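Local coordinates for protein disulfide-isomerase A4 (PDB 3EC3), which catalyses the rearrangement of disulfide bonds in proteins of the endoplasmic reticulum, although this chain holds only its noncatalytic b and b' thioredoxin-like domains, at residues T13-Q16 and V17-F20. The protein carries 1 engineered substitution. Numbering follows the deposited sequence.
Sequences TLKQ and VQEF
Gln16 and Phe20, one helical turn apart, carry the main side-chain meeting in this first stretch of helix 14-23. The Gln16 chain leaves with CG anti to its backbone N (chi1 180°), then bends at chi2, which carries the amide along to the far end of the ring. There Gln16 NE2 lies 3.4 Å from Phe20 CZ, with the amide and ring planes inclined at 49°, neither stacked nor perpendicular. Nearer the backbone, Gln16 O sits 3.4 Å above the ring plane, displaced toward the rim, while also accepting from Phe20 N at 3.0 Å. The helix belongs to the first of two thioredoxin-like units, the b domain, whose mixed five-stranded sheet includes strand 57-60; Phe20 meets the His58 ring on that strand, and Gln16, Val17 and Phe20 all touch Ile11 in the loop leading in. A leucine at Phe20 would probably leave the Gln16 amide without its aromatic neighbour and give up the ring contact with His58. Thr13 is the N-cap: its OG1 receives Gln16 N at 3.2 Å, and Thr13 O adds a weak bond to the same N-H. Gln18 N then bonds to Leu14 O almost straight (N-H...O 173°), and Glu19 N to Lys15 O at 2.9 Å. The extended Gln18 chain runs back over the first turn, its CG 3.5 Å from Leu14 O and its OE1 3.6 Å from Lys15 CA. Val17, the buried member, turns its CG2 methyl back toward Thr13 O. Glu19 crosses Gln16 at a slant, with Gln16 OE1 and Glu19 OE2 staying 3.7 Å apart.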
loop_
_atom_site.group_PDB
_atom_site.type_symbol
_atom_site.label_atom_id
_atom_site.label_comp_id
_atom_site.label_asym_id
_atom_site.label_seq_id
_atom_site.Cartn_x
_atom_site.Cartn_y
_atom_site.Cartn_z
ATOM N N THR A 13 -1.583 10.335 -22.122
ATOM C CA THR A 13 -3.016 10.554 -22.189
ATOM C C THR A 13 -3.693 10.418 -20.838
ATOM O O THR A 13 -3.178 9.789 -19.887
ATOM C CB THR A 13 -3.697 9.556 -23.143
ATOM O OG1 THR A 13 -3.521 8.226 -22.638
ATOM C CG2 THR A 13 -3.151 9.664 -24.583
ATOM N N LEU A 14 -4.902 10.955 -20.772
ATOM C CA LEU A 14 -5.685 10.802 -19.580
ATOM C C LEU A 14 -6.036 9.314 -19.393
ATOM O O LEU A 14 -6.061 8.808 -18.254
ATOM C CB LEU A 14 -6.943 11.662 -19.689
ATOM C CG LEU A 14 -7.355 12.570 -18.548
ATOM C CD1 LEU A 14 -8.848 12.884 -18.724
ATOM C CD2 LEU A 14 -7.079 11.892 -17.212
ATOM N N LYS A 15 -6.269 8.614 -20.511
ATOM C CA LYS A 15 -6.651 7.182 -20.468
ATOM C C LYS A 15 -5.590 6.335 -19.778
ATOM O O LYS A 15 -5.923 5.355 -19.113
ATOM C CB LYS A 15 -6.938 6.612 -21.861
ATOM C CG LYS A 15 -8.306 6.998 -22.392
ATOM C CD LYS A 15 -8.703 6.178 -23.618
ATOM C CE LYS A 15 -10.086 6.588 -24.108
ATOM N NZ LYS A 15 -10.493 5.810 -25.310
ATOM N N GLN A 16 -4.320 6.687 -19.960
ATOM C CA GLN A 16 -3.209 6.001 -19.293
ATOM C C GLN A 16 -3.394 6.075 -17.768
ATOM O O GLN A 16 -3.263 5.063 -17.047
ATOM C CB GLN A 16 -1.889 6.653 -19.717
ATOM C CG GLN A 16 -0.590 6.063 -19.105
ATOM C CD GLN A 16 -0.095 4.821 -19.858
ATOM O OE1 GLN A 16 -0.842 4.166 -20.576
ATOM N NE2 GLN A 16 1.191 4.531 -19.731
ATOM N N VAL A 17 -3.640 7.283 -17.271
ATOM C CA VAL A 17 -3.825 7.454 -15.804
ATOM C C VAL A 17 -5.063 6.688 -15.313
ATOM O O VAL A 17 -4.997 6.010 -14.305
ATOM C CB VAL A 17 -3.977 8.938 -15.437
ATOM C CG1 VAL A 17 -4.128 9.091 -13.892
ATOM C CG2 VAL A 17 -2.807 9.731 -15.953
ATOM N N GLN A 18 -6.171 6.778 -16.041
ATOM C CA GLN A 18 -7.382 5.977 -15.728
ATOM C C GLN A 18 -7.114 4.470 -15.655
ATOM O O GLN A 18 -7.527 3.779 -14.724
ATOM C CB GLN A 18 -8.492 6.329 -16.721
ATOM C CG GLN A 18 -8.959 7.816 -16.541
ATOM C CD GLN A 18 -9.899 8.307 -17.656
ATOM O OE1 GLN A 18 -9.732 7.982 -18.813
ATOM N NE2 GLN A 18 -10.881 9.119 -17.284
ATOM N N GLU A 19 -6.355 3.958 -16.613
ATOM C CA GLU A 19 -5.974 2.552 -16.617
ATOM C C GLU A 19 -5.088 2.158 -15.405
ATOM O O GLU A 19 -5.241 1.088 -14.829
ATOM C CB GLU A 19 -5.279 2.233 -17.939
ATOM C CG GLU A 19 -4.620 0.870 -18.032
ATOM C CD GLU A 19 -3.927 0.689 -19.374
ATOM O OE1 GLU A 19 -4.549 0.091 -20.271
ATOM O OE2 GLU A 19 -2.798 1.212 -19.547
ATOM N N PHE A 20 -4.184 3.025 -15.010
ATOM C CA PHE A 20 -3.394 2.774 -13.819
ATOM C C PHE A 20 -4.282 2.620 -12.576
ATOM O O PHE A 20 -4.071 1.717 -11.752
ATOM C CB PHE A 20 -2.374 3.875 -13.633
ATOM C CG PHE A 20 -1.226 3.796 -14.648
ATOM C CD1 PHE A 20 -1.060 2.653 -15.422
ATOM C CD2 PHE A 20 -0.338 4.819 -14.784
ATOM C CE1 PHE A 20 -0.023 2.547 -16.339
ATOM C CE2 PHE A 20 0.696 4.728 -15.705
ATOM C CZ PHE A 20 0.849 3.577 -16.468
#